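Local coordinates for hypothetical shikimate 5-dehydrogenase-like protein HI0607 (Haemophilus influenzae, PDB 1NPY) that catalyses, in vitro and only weakly, the NADP(+)-dependent oxidation of shikimate to 3-dehydroshikimate, so that its biological substrate may be a different compound, at residues H47-V52 / P72-I77; D29-N34 / E245-Y250; M130-V135 / Q157-L162; Q82-V87 / V134-K139. All blocks are in the same frame, centred on the assembly; numbering follows the deposited sequence.

Contact 1 (H47-V52 / P72-I77); sequences HAIKGV and PFLDEI
The backbones of helix 45-55 and of the turn leading into strand 76-77 come nearest at I49 and F73, whose CA atoms lie 6.6 Å apart. I49 points its side chain at the turn, and its CG2 branch does the touching. CG2 stands anti to the backbone N (chi1 -61° for CG1), which carries this methyl to CB of F73 at 3.7 Å. The same methyl meets CD2 of L74, also at 3.7 Å. The I49 and F73 side chains cross at about a right angle; F73 meets the isoleucine with CB, and its ring extends toward K50. All of this belongs to the substrate-binding domain, where the helix packs against the mixed sheet: I49 also touches L12, I90 and L97, and L74 rests on I90 and A99. At the outer margin the extended K50 chain passes the F73 ring obliquely, CE lying 4.1 Å from CD1, and its NZ forms a salt bridge with E46 one turn back. CB of P72 sits over the centre of one face of that ring, 4.1 Å above its plane. R53, from the same helix, bonds to F73 O and forms a salt bridge with D75.

Contact 2 (D29-N34 / E245-Y250); sequences DKLGLN and EQFELY
L31 and L33 meet the ring of F247 with one methyl each, where a Schellman motif closes helix 19-31 of the substrate-binding domain against helix 235-251. G32, at phi 66°, is the first residue to leave helical geometry, and the leucines on either side of it in sequence both point toward the phenylalanine. The backbones remain well apart, the closest CA atoms, those of L33 and Y250, being 11.0 Å from each other, so the gap is spanned by side chains. F247 and the two leucines share the span: the phenylalanine has its CG anti to the backbone N (chi1 -176°), and the ring reaches outward from its helix with CE2 and CZ foremost. L33 comes from the opposite direction and brings CD1 to CZ at 3.8 Å. L31 crosses the phenylalanine at a slant, and its CD1 lies 3.8 Å from CE2. Both methyls approach the ring obliquely.

Further residues surround this apolar patch. Y28 of helix 19-31 meets the F247 ring with the two planes at about 25°, P255 touches the F247 side chain, Q253 is in contact with both leucines, and L259 of helix 257-268 packs on L31. Each methyl also reaches the other carbon: CD1 of L31 is 4.0 Å from CZ, and CD1 of L33 is 4.1 Å from CE2.

Contact 3 (M130-V135 / Q157-L162); sequences MAKAVV and QYLAAL
K132 and A131 meet L159 where two helices of the Rossmann-type NADP(+)-binding domain run side by side. Helix 131-140 follows the glycine-rich turn that, by similarity, binds the cofactor through G126 to M130; after the next strand, 146-149, the chain returns in helix 153-163. The segments 131-135 and 157-162 are inclined by only 27° in the same N-to-C sense, with their axes 11.0 Å apart, a spacing bridged by side chains.

From CB, which leaves its helix to one flank of the neighbour, K132 turns CG anti to the backbone N (chi1 -156°). CG then lies 3.9 Å from CD2 of L159, the two side chains crossing at a slant. The rest of the lysine continues extended, and its CE passes CD2 of L162 at 4.1 Å, one helical turn farther along. The apolar length of the chain thus covers two leucines, while NZ makes a weak hydrogen bond to I84 O in the substrate-binding domain.

L159 is buried and divides its branches between successive residues of the opposite helix, CD2 going to the lysine and CD1 to A131. This alanine, in the last position of a GxGxxA pattern consistent with a dinucleotide-binding turn, points toward helix 153-163, and its CB stands 4.0 Å from CD1 of L159.

Contact 4 (Q82-V87 / V134-K139); sequences QAIESV and VVAAFK
A Schellman motif ends helix 79-82 of the substrate-binding domain, and the turn it makes packs on helix 131-140 of the NADP(+)-binding domain. I84 and A136 carry the contact between these two segments. CG2 of I84 lies 3.6 Å from CB of A136, a methyl-to-methyl contact in which each residue points its side chain at the opposing segment. I84 holds CG1 between its backbone N and carbonyl carbon (chi1 57°), and this leaves CG2 anti to the carbonyl carbon, placed to reach the alanine. The carbonyl of A83 lies against the same methyl, with O 4.1 Å from CB of A136. A83 and A136 also have the nearest CA atoms, 6.7 Å apart, consistent with the small side chain of A136 at this point.

E85, with positive phi (45°), is the C-prime residue of the motif. S86 N bonds back to A81 O, and E85 N makes a weak bond to Q82 O. Beyond the turn, S86 OG is hydrogen-bonded to E68, and V87 pairs through its backbone with K67, the inferred proton donor/acceptor.

Y163 at the end of helix 153-163 flanks the junction, bonding A83 O through its hydroxyl and touching both I84 and A136. Elsewhere on helix 131-140, V134 and A137 pack on helix 102-113, whereas V135 and F138 rest on strand 146-149.

How the contacts relate
Contacts 3 and 4 lie side by side, their centres 8 Å apart, sharing V134 and V135 on helix 131-140; A133 N lies 3.9 Å from I84 CG2. Both border the inferred active site: the M130 side chain of contact 3 touches that of D103, and the I84 side chain of contact 4 is about 6 Å from that of D103 and about 7 Å from that of K67. Contact 1, centred 21 Å from contact 4, meets it where L74 CD1 approaches V87 CG1 at 4.1 Å. Contact 2 lies away from these sites, about 32 Å centre to centre from contact 3, and joins segments 211 residues apart, with the other contacts between them in sequence.

Contact 1 (H47-V52 / P72-I77)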
loop_
_atom_site.group_PDB
_atom_site.type_symbol
_atom_site.label_atom_id
_atom_site.label_comp_id
_atom_site.label_asym_id
_atom_site.label_seq_id
_atom_site.Cartn_x
_atom_site.Cartn_y
_atom_site.Cartn_z
ATOM N N HIS A 47 -22.382 6.129 -9.168
ATOM C CA HIS A 47 -23.281 5.016 -9.477
ATOM C C HIS A 47 -22.573 3.668 -9.448
ATOM O O HIS A 47 -23.221 2.645 -9.238
ATOM C CB HIS A 47 -24.059 5.260 -10.774
ATOM C CG HIS A 47 -24.960 6.449 -10.696
ATOM N ND1 HIS A 47 -26.072 6.487 -9.885
ATOM C CD2 HIS A 47 -24.857 7.680 -11.248
ATOM C CE1 HIS A 47 -26.622 7.687 -9.953
ATOM N NE2 HIS A 47 -25.941 8.409 -10.819
ATOM N N ALA A 48 -21.252 3.667 -9.575
ATOM C CA ALA A 48 -20.485 2.445 -9.348
ATOM C C ALA A 48 -20.602 1.992 -7.896
ATOM O O ALA A 48 -20.922 0.823 -7.651
ATOM C CB ALA A 48 -19.051 2.662 -9.729
ATOM N N ILE A 49 -20.442 2.910 -6.945
ATOM C CA ILE A 49 -20.476 2.581 -5.521
ATOM C C ILE A 49 -21.908 2.263 -5.126
ATOM O O ILE A 49 -22.166 1.261 -4.449
ATOM C CB ILE A 49 -19.893 3.707 -4.637
ATOM C CG1 ILE A 49 -18.420 3.979 -4.974
ATOM C CG2 ILE A 49 -20.039 3.366 -3.145
ATOM C CD1 ILE A 49 -17.477 2.787 -4.919
ATOM N N LYS A 50 -22.856 3.081 -5.574
ATOM C CA LYS A 50 -24.255 2.747 -5.321
ATOM C C LYS A 50 -24.655 1.399 -5.930
ATOM O O LYS A 50 -25.523 0.738 -5.379
ATOM C CB LYS A 50 -25.201 3.859 -5.776
ATOM C CG LYS A 50 -25.086 5.134 -4.933
ATOM C CD LYS A 50 -25.873 6.292 -5.519
ATOM C CE LYS A 50 -25.824 7.462 -4.534
ATOM N NZ LYS A 50 -26.611 8.624 -5.058
ATOM N N GLY A 51 -24.037 1.009 -7.040
ATOM C CA GLY A 51 -24.182 -0.295 -7.664
ATOM C C GLY A 51 -23.667 -1.459 -6.840
ATOM O O GLY A 51 -24.341 -2.495 -6.772
ATOM N N VAL A 52 -22.496 -1.281 -6.236
ATOM C CA VAL A 52 -21.875 -2.281 -5.375
ATOM C C VAL A 52 -22.875 -2.591 -4.276
ATOM O O VAL A 52 -23.188 -3.741 -3.999
ATOM C CB VAL A 52 -20.550 -1.748 -4.759
ATOM C CG1 VAL A 52 -20.071 -2.538 -3.525
ATOM C CG2 VAL A 52 -19.476 -1.674 -5.811
ATOM N N PRO A 72 -17.782 9.992 -0.235
ATOM C CA PRO A 72 -19.132 10.509 0.033
ATOM C C PRO A 72 -20.241 9.466 -0.050
ATOM O O PRO A 72 -21.344 9.643 0.470
ATOM C CB PRO A 72 -19.300 11.576 -1.046
ATOM C CG PRO A 72 -17.941 12.074 -1.296
ATOM C CD PRO A 72 -17.110 10.790 -1.272
ATOM N N PHE A 73 -19.936 8.340 -0.688
ATOM C CA PHE A 73 -20.947 7.329 -0.970
ATOM C C PHE A 73 -20.894 6.134 -0.020
ATOM O O PHE A 73 -21.638 5.172 -0.192
ATOM C CB PHE A 73 -20.829 6.924 -2.444
ATOM C CG PHE A 73 -20.943 8.104 -3.359
ATOM C CD1 PHE A 73 -22.116 8.853 -3.344
ATOM C CD2 PHE A 73 -19.841 8.568 -4.048
ATOM C CE1 PHE A 73 -22.196 10.023 -4.066
ATOM C CE2 PHE A 73 -19.934 9.708 -4.810
ATOM C CZ PHE A 73 -21.116 10.437 -4.800
ATOM N N LEU A 74 -19.976 6.174 0.938
ATOM C CA LEU A 74 -19.777 5.077 1.875
ATOM C C LEU A 74 -20.448 5.400 3.197
ATOM O O LEU A 74 -20.704 6.553 3.553
ATOM C CB LEU A 74 -18.294 4.812 2.106
ATOM C CG LEU A 74 -17.542 4.695 0.771
ATOM C CD1 LEU A 74 -16.072 4.519 1.043
ATOM C CD2 LEU A 74 -18.107 3.561 -0.031
ATOM N N ASP A 75 -20.724 4.342 3.941
ATOM C CA ASP A 75 -21.460 4.475 5.186
ATOM C C ASP A 75 -20.612 4.690 6.440
ATOM O O ASP A 75 -21.048 5.340 7.397
ATOM C CB ASP A 75 -22.407 3.290 5.351
ATOM C CG ASP A 75 -23.413 3.212 4.234
ATOM O OD1 ASP A 75 -24.191 4.182 4.091
ATOM O OD2 ASP A 75 -23.458 2.265 3.428
ATOM N N GLU A 76 -19.407 4.141 6.474
ATOM C CA GLU A 76 -18.581 4.211 7.671
ATOM C C GLU A 76 -17.110 4.108 7.314
ATOM O O GLU A 76 -16.686 3.110 6.734
ATOM C CB GLU A 76 -18.960 3.038 8.559
ATOM C CG GLU A 76 -18.330 3.034 9.940
ATOM C CD GLU A 76 -18.827 1.849 10.741
ATOM O OE1 GLU A 76 -18.319 0.733 10.535
ATOM O OE2 GLU A 76 -19.773 2.021 11.539
ATOM N N ILE A 77 -16.365 5.159 7.621
ATOM C CA ILE A 77 -14.941 5.221 7.291
ATOM C C ILE A 77 -14.190 4.779 8.540
ATOM O O ILE A 77 -14.243 5.427 9.589
ATOM C CB ILE A 77 -14.517 6.650 6.895
ATOM C CG1 ILE A 77 -15.450 7.260 5.850
ATOM C CG2 ILE A 77 -13.078 6.666 6.399
ATOM C CD1 ILE A 77 -15.379 6.653 4.496
#

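Contact 2 (D29-N34 / E245-Y250)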
loop_
_atom_site.group_PDB
_atom_site.type_symbol
_atom_site.label_atom_id
_atom_site.label_comp_id
_atom_site.label_asym_id
_atom_site.label_seq_id
_atom_site.Cartn_x
_atom_site.Cartn_y
_atom_site.Cartn_z
ATOM N N ASP A 29 -10.082 -20.582 -4.910
ATOM C CA ASP A 29 -10.007 -21.967 -5.307
ATOM C C ASP A 29 -9.335 -22.822 -4.228
ATOM O O ASP A 29 -9.873 -23.873 -3.858
ATOM C CB ASP A 29 -9.319 -22.052 -6.662
ATOM C CG ASP A 29 -9.175 -23.483 -7.104
ATOM O OD1 ASP A 29 -10.231 -24.089 -7.369
ATOM O OD2 ASP A 29 -8.065 -24.044 -7.150
ATOM N N LYS A 30 -8.157 -22.399 -3.767
ATOM C CA LYS A 30 -7.372 -23.167 -2.812
ATOM C C LYS A 30 -8.075 -23.306 -1.472
ATOM O O LYS A 30 -7.894 -24.332 -0.803
ATOM C CB LYS A 30 -5.962 -22.596 -2.620
ATOM C CG LYS A 30 -5.084 -22.662 -3.875
ATOM C CD LYS A 30 -4.636 -24.098 -4.128
ATOM C CE LYS A 30 -3.688 -24.268 -5.295
ATOM N NZ LYS A 30 -2.844 -25.471 -5.030
ATOM N N LEU A 31 -8.861 -22.306 -1.076
ATOM C CA LEU A 31 -9.544 -22.310 0.216
ATOM C C LEU A 31 -10.988 -22.824 0.190
ATOM O O LEU A 31 -11.635 -22.889 1.235
ATOM C CB LEU A 31 -9.512 -20.911 0.841
ATOM C CG LEU A 31 -8.194 -20.450 1.473
ATOM C CD1 LEU A 31 -8.380 -19.094 2.142
ATOM C CD2 LEU A 31 -7.721 -21.425 2.524
ATOM N N GLY A 32 -11.479 -23.230 -0.980
ATOM C CA GLY A 32 -12.827 -23.739 -1.114
ATOM C C GLY A 32 -13.895 -22.703 -0.846
ATOM O O GLY A 32 -14.954 -23.024 -0.315
ATOM N N LEU A 33 -13.624 -21.456 -1.227
ATOM C CA LEU A 33 -14.579 -20.362 -1.067
ATOM C C LEU A 33 -15.403 -20.079 -2.313
ATOM O O LEU A 33 -14.868 -20.014 -3.421
ATOM C CB LEU A 33 -13.856 -19.079 -0.704
ATOM C CG LEU A 33 -13.331 -18.967 0.717
ATOM C CD1 LEU A 33 -12.177 -18.021 0.891
ATOM C CD2 LEU A 33 -14.456 -18.540 1.660
ATOM N N ASN A 34 -16.709 -19.946 -2.118
ATOM C CA ASN A 34 -17.626 -19.681 -3.221
ATOM C C ASN A 34 -17.719 -18.193 -3.532
ATOM O O ASN A 34 -18.709 -17.516 -3.211
ATOM C CB ASN A 34 -19.026 -20.207 -2.881
ATOM C CG ASN A 34 -19.944 -20.208 -4.092
ATOM O OD1 ASN A 34 -19.475 -20.174 -5.233
ATOM N ND2 ASN A 34 -21.250 -20.288 -3.849
ATOM N N GLU A 245 -4.931 -8.462 3.312
ATOM C CA GLU A 245 -5.799 -7.826 4.295
ATOM C C GLU A 245 -7.203 -7.615 3.702
ATOM O O GLU A 245 -8.219 -7.794 4.384
ATOM C CB GLU A 245 -5.213 -6.512 4.828
ATOM C CG GLU A 245 -3.902 -6.714 5.595
ATOM C CD GLU A 245 -4.091 -7.236 7.000
ATOM O OE1 GLU A 245 -5.123 -6.880 7.601
ATOM O OE2 GLU A 245 -3.203 -7.964 7.512
ATOM N N GLN A 246 -7.272 -7.226 2.435
ATOM C CA GLN A 246 -8.556 -7.165 1.736
ATOM C C GLN A 246 -9.220 -8.534 1.704
ATOM O O GLN A 246 -10.405 -8.674 2.008
ATOM C CB GLN A 246 -8.420 -6.627 0.315
ATOM C CG GLN A 246 -7.932 -5.203 0.284
ATOM C CD GLN A 246 -7.602 -4.712 -1.102
ATOM O OE1 GLN A 246 -7.122 -5.490 -1.931
ATOM N NE2 GLN A 246 -7.849 -3.428 -1.363
ATOM N N PHE A 247 -8.442 -9.554 1.355
ATOM C CA PHE A 247 -9.005 -10.894 1.227
ATOM C C PHE A 247 -9.644 -11.331 2.538
ATOM O O PHE A 247 -10.768 -11.878 2.570
ATOM C CB PHE A 247 -7.909 -11.858 0.801
ATOM C CG PHE A 247 -8.394 -13.241 0.548
ATOM C CD1 PHE A 247 -8.606 -13.674 -0.755
ATOM C CD2 PHE A 247 -8.594 -14.145 1.587
ATOM C CE1 PHE A 247 -9.051 -14.941 -1.022
ATOM C CE2 PHE A 247 -9.057 -15.433 1.304
ATOM C CZ PHE A 247 -9.242 -15.845 0.019
ATOM N N GLU A 248 -8.940 -11.042 3.629
ATOM C CA GLU A 248 -9.405 -11.414 4.962
ATOM C C GLU A 248 -10.648 -10.605 5.348
ATOM O O GLU A 248 -11.593 -11.127 5.933
ATOM C CB GLU A 248 -8.310 -11.245 6.018
ATOM C CG GLU A 248 -8.710 -11.815 7.374
ATOM C CD GLU A 248 -7.603 -11.654 8.403
ATOM O OE1 GLU A 248 -7.839 -11.753 9.632
ATOM O OE2 GLU A 248 -6.458 -11.438 7.958
ATOM N N LEU A 249 -10.692 -9.337 4.977
ATOM C CA LEU A 249 -11.886 -8.543 5.232
ATOM C C LEU A 249 -13.106 -9.109 4.498
ATOM O O LEU A 249 -14.218 -9.140 5.023
ATOM C CB LEU A 249 -11.641 -7.093 4.857
ATOM C CG LEU A 249 -10.821 -6.310 5.873
ATOM C CD1 LEU A 249 -10.289 -5.017 5.281
ATOM C CD2 LEU A 249 -11.586 -5.997 7.149
ATOM N N TYR A 250 -12.907 -9.520 3.256
ATOM C CA TYR A 250 -14.055 -9.954 2.456
ATOM C C TYR A 250 -14.555 -11.345 2.859
ATOM O O TYR A 250 -15.761 -11.575 2.845
ATOM C CB TYR A 250 -13.738 -10.001 0.970
ATOM C CG TYR A 250 -13.173 -8.739 0.333
ATOM C CD1 TYR A 250 -13.442 -7.469 0.817
ATOM C CD2 TYR A 250 -12.377 -8.841 -0.788
ATOM C CE1 TYR A 250 -12.886 -6.345 0.213
ATOM C CE2 TYR A 250 -11.800 -7.732 -1.394
ATOM C CZ TYR A 250 -12.095 -6.480 -0.897
ATOM O OH TYR A 250 -11.512 -5.390 -1.493
#

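Contact 3 (M130-V135 / Q157-L162)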
loop_
_atom_site.group_PDB
_atom_site.type_symbol
_atom_site.label_atom_id
_atom_site.label_comp_id
_atom_site.label_asym_id
_atom_site.label_seq_id
_atom_site.Cartn_x
_atom_site.Cartn_y
_atom_site.Cartn_z
ATOM N N MET A 130 2.424 6.631 -1.949
ATOM C CA MET A 130 2.195 5.998 -0.667
ATOM C C MET A 130 2.746 6.841 0.463
ATOM O O MET A 130 2.765 6.360 1.581
ATOM C CB MET A 130 2.938 4.668 -0.742
ATOM C CG MET A 130 2.265 3.736 -1.679
ATOM S SD MET A 130 1.171 2.885 -0.545
ATOM C CE MET A 130 2.211 1.567 -0.248
ATOM N N ALA A 131 3.254 8.046 0.188
ATOM C CA ALA A 131 3.901 8.848 1.228
ATOM C C ALA A 131 3.020 9.039 2.448
ATOM O O ALA A 131 3.448 8.857 3.588
ATOM C CB ALA A 131 4.300 10.205 0.693
ATOM N N LYS A 132 1.773 9.434 2.206
ATOM C CA LYS A 132 0.899 9.728 3.330
ATOM C C LYS A 132 0.670 8.491 4.199
ATOM O O LYS A 132 0.823 8.556 5.414
ATOM C CB LYS A 132 -0.384 10.372 2.790
ATOM C CG LYS A 132 -1.143 11.240 3.749
ATOM C CD LYS A 132 -2.339 11.832 2.983
ATOM C CE LYS A 132 -3.235 12.647 3.878
ATOM N NZ LYS A 132 -4.295 13.226 3.007
ATOM N N ALA A 133 0.407 7.339 3.589
ATOM C CA ALA A 133 0.228 6.071 4.292
ATOM C C ALA A 133 1.477 5.693 5.081
ATOM O O ALA A 133 1.382 5.341 6.244
ATOM C CB ALA A 133 -0.091 4.955 3.322
ATOM N N VAL A 134 2.651 5.847 4.484
ATOM C CA VAL A 134 3.908 5.597 5.182
ATOM C C VAL A 134 4.104 6.513 6.398
ATOM O O VAL A 134 4.372 6.033 7.510
ATOM C CB VAL A 134 5.083 5.693 4.178
ATOM C CG1 VAL A 134 6.387 5.754 4.956
ATOM C CG2 VAL A 134 5.002 4.508 3.186
ATOM N N VAL A 135 3.969 7.821 6.194
ATOM C CA VAL A 135 4.186 8.797 7.249
ATOM C C VAL A 135 3.215 8.554 8.401
ATOM O O VAL A 135 3.600 8.591 9.577
ATOM C CB VAL A 135 4.119 10.230 6.715
ATOM C CG1 VAL A 135 4.197 11.254 7.850
ATOM C CG2 VAL A 135 5.252 10.448 5.736
ATOM N N GLN A 157 5.964 20.076 2.979
ATOM C CA GLN A 157 5.792 20.867 4.195
ATOM C C GLN A 157 4.437 20.533 4.822
ATOM O O GLN A 157 4.314 20.400 6.049
ATOM C CB GLN A 157 5.883 22.358 3.839
ATOM C CG GLN A 157 7.308 22.892 3.687
ATOM C CD GLN A 157 7.365 24.257 3.010
ATOM O OE1 GLN A 157 6.474 24.634 2.238
ATOM N NE2 GLN A 157 8.446 24.977 3.270
ATOM N N TYR A 158 3.434 20.352 3.965
ATOM C CA TYR A 158 2.081 19.990 4.409
ATOM C C TYR A 158 2.064 18.673 5.176
ATOM O O TYR A 158 1.499 18.555 6.266
ATOM C CB TYR A 158 1.128 19.895 3.211
ATOM C CG TYR A 158 -0.226 19.312 3.528
ATOM C CD1 TYR A 158 -1.078 19.934 4.423
ATOM C CD2 TYR A 158 -0.659 18.121 2.936
ATOM C CE1 TYR A 158 -2.317 19.391 4.729
ATOM C CE2 TYR A 158 -1.911 17.587 3.224
ATOM C CZ TYR A 158 -2.732 18.230 4.123
ATOM O OH TYR A 158 -3.971 17.729 4.461
ATOM N N LEU A 159 2.692 17.663 4.585
ATOM C CA LEU A 159 2.750 16.339 5.198
ATOM C C LEU A 159 3.458 16.353 6.532
ATOM O O LEU A 159 2.977 15.777 7.503
ATOM C CB LEU A 159 3.486 15.365 4.276
ATOM C CG LEU A 159 2.683 14.816 3.116
ATOM C CD1 LEU A 159 3.550 13.770 2.425
ATOM C CD2 LEU A 159 1.375 14.261 3.685
ATOM N N ALA A 160 4.606 17.027 6.584
ATOM C CA ALA A 160 5.286 17.269 7.842
ATOM C C ALA A 160 4.415 17.983 8.875
ATOM O O ALA A 160 4.354 17.548 10.025
ATOM C CB ALA A 160 6.584 18.038 7.608
ATOM N N ALA A 161 3.742 19.066 8.484
ATOM C CA ALA A 161 2.895 19.814 9.420
ATOM C C ALA A 161 1.710 18.987 9.889
ATOM O O ALA A 161 1.388 18.952 11.080
ATOM C CB ALA A 161 2.420 21.118 8.786
ATOM N N LEU A 162 1.160 18.184 8.985
ATOM C CA LEU A 162 -0.061 17.437 9.290
ATOM C C LEU A 162 0.234 16.351 10.305
ATOM O O LEU A 162 -0.566 16.085 11.208
ATOM C CB LEU A 162 -0.653 16.852 8.001
ATOM C CG LEU A 162 -2.015 16.165 8.056
ATOM C CD1 LEU A 162 -3.095 17.179 8.317
ATOM C CD2 LEU A 162 -2.311 15.457 6.752
#

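Contact 4 (Q82-V87 / V134-K139)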
loop_
_atom_site.group_PDB
_atom_site.type_symbol
_atom_site.label_atom_id
_atom_site.label_comp_id
_atom_site.label_asym_id
_atom_site.label_seq_id
_atom_site.Cartn_x
_atom_site.Cartn_y
_atom_site.Cartn_z
ATOM N N GLN A 82 -9.419 6.803 7.740
ATOM C CA GLN A 82 -9.450 8.128 8.355
ATOM C C GLN A 82 -8.056 8.712 8.537
ATOM O O GLN A 82 -7.881 9.912 8.400
ATOM C CB GLN A 82 -10.131 8.091 9.726
ATOM C CG GLN A 82 -11.615 7.746 9.658
ATOM C CD GLN A 82 -12.289 7.698 11.014
ATOM O OE1 GLN A 82 -11.770 7.106 11.961
ATOM N NE2 GLN A 82 -13.483 8.265 11.088
ATOM N N ALA A 83 -7.074 7.852 8.775
ATOM C CA ALA A 83 -5.717 8.247 9.118
ATOM C C ALA A 83 -5.048 9.026 7.994
ATOM O O ALA A 83 -4.189 9.872 8.256
ATOM C CB ALA A 83 -4.900 7.035 9.481
ATOM N N ILE A 84 -5.469 8.747 6.760
ATOM C CA ILE A 84 -4.948 9.404 5.575
ATOM C C ILE A 84 -6.017 9.951 4.627
ATOM O O ILE A 84 -5.681 10.396 3.527
ATOM C CB ILE A 84 -3.989 8.461 4.833
ATOM C CG1 ILE A 84 -4.706 7.162 4.476
ATOM C CG2 ILE A 84 -2.757 8.132 5.675
ATOM C CD1 ILE A 84 -3.888 6.193 3.607
ATOM N N GLU A 85 -7.265 9.966 5.081
ATOM C CA GLU A 85 -8.420 10.432 4.318
ATOM C C GLU A 85 -8.430 9.899 2.889
ATOM O O GLU A 85 -8.551 10.620 1.903
ATOM C CB GLU A 85 -8.590 11.953 4.417
ATOM C CG GLU A 85 -8.838 12.420 5.851
ATOM C CD GLU A 85 -10.070 11.874 6.579
ATOM O OE1 GLU A 85 -10.096 12.023 7.829
ATOM O OE2 GLU A 85 -11.029 11.300 6.002
ATOM N N SER A 86 -8.273 8.584 2.773
ATOM C CA SER A 86 -8.211 7.923 1.473
ATOM C C SER A 86 -8.631 6.471 1.679
ATOM O O SER A 86 -8.133 5.847 2.611
ATOM C CB SER A 86 -6.768 7.910 0.957
ATOM O OG SER A 86 -6.681 7.496 -0.394
ATOM N N VAL A 87 -9.455 5.924 0.793
ATOM C CA VAL A 87 -10.002 4.575 0.880
ATOM C C VAL A 87 -9.457 3.704 -0.240
ATOM O O VAL A 87 -9.470 4.124 -1.407
ATOM C CB VAL A 87 -11.537 4.624 0.756
ATOM C CG1 VAL A 87 -12.158 3.240 0.645
ATOM C CG2 VAL A 87 -12.116 5.312 1.987
ATOM N N VAL A 134 2.651 5.847 4.484
ATOM C CA VAL A 134 3.908 5.597 5.182
ATOM C C VAL A 134 4.104 6.513 6.398
ATOM O O VAL A 134 4.372 6.033 7.510
ATOM C CB VAL A 134 5.083 5.693 4.178
ATOM C CG1 VAL A 134 6.387 5.754 4.956
ATOM C CG2 VAL A 134 5.002 4.508 3.186
ATOM N N VAL A 135 3.969 7.821 6.194
ATOM C CA VAL A 135 4.186 8.797 7.249
ATOM C C VAL A 135 3.215 8.554 8.401
ATOM O O VAL A 135 3.600 8.591 9.577
ATOM C CB VAL A 135 4.119 10.230 6.715
ATOM C CG1 VAL A 135 4.197 11.254 7.850
ATOM C CG2 VAL A 135 5.252 10.448 5.736
ATOM N N ALA A 136 1.953 8.299 8.064
ATOM C CA ALA A 136 0.941 8.075 9.096
ATOM C C ALA A 136 1.157 6.787 9.865
ATOM O O ALA A 136 0.897 6.703 11.074
ATOM C CB ALA A 136 -0.454 8.084 8.464
ATOM N N ALA A 137 1.600 5.760 9.147
ATOM C CA ALA A 137 1.888 4.481 9.776
ATOM C C ALA A 137 3.032 4.597 10.771
ATOM O O ALA A 137 2.978 4.032 11.871
ATOM C CB ALA A 137 2.145 3.394 8.744
ATOM N N PHE A 138 4.071 5.336 10.390
ATOM C CA PHE A 138 5.158 5.564 11.342
ATOM C C PHE A 138 4.690 6.372 12.543
ATOM O O PHE A 138 5.028 6.045 13.678
ATOM C CB PHE A 138 6.373 6.185 10.655
ATOM C CG PHE A 138 7.260 5.168 9.988
ATOM C CD1 PHE A 138 8.163 4.424 10.727
ATOM C CD2 PHE A 138 7.181 4.946 8.620
ATOM C CE1 PHE A 138 8.965 3.490 10.146
ATOM C CE2 PHE A 138 8.011 4.030 8.019
ATOM C CZ PHE A 138 8.899 3.290 8.779
ATOM N N LYS A 139 3.867 7.383 12.314
ATOM C CA LYS A 139 3.450 8.283 13.380
ATOM C C LYS A 139 2.611 7.476 14.351
ATOM O O LYS A 139 2.808 7.562 15.570
ATOM C CB LYS A 139 2.609 9.428 12.814
ATOM C CG LYS A 139 2.106 10.446 13.845
ATOM C CD LYS A 139 3.275 11.286 14.324
ATOM C CE LYS A 139 2.830 12.330 15.358
ATOM N NZ LYS A 139 1.569 11.875 16.006
#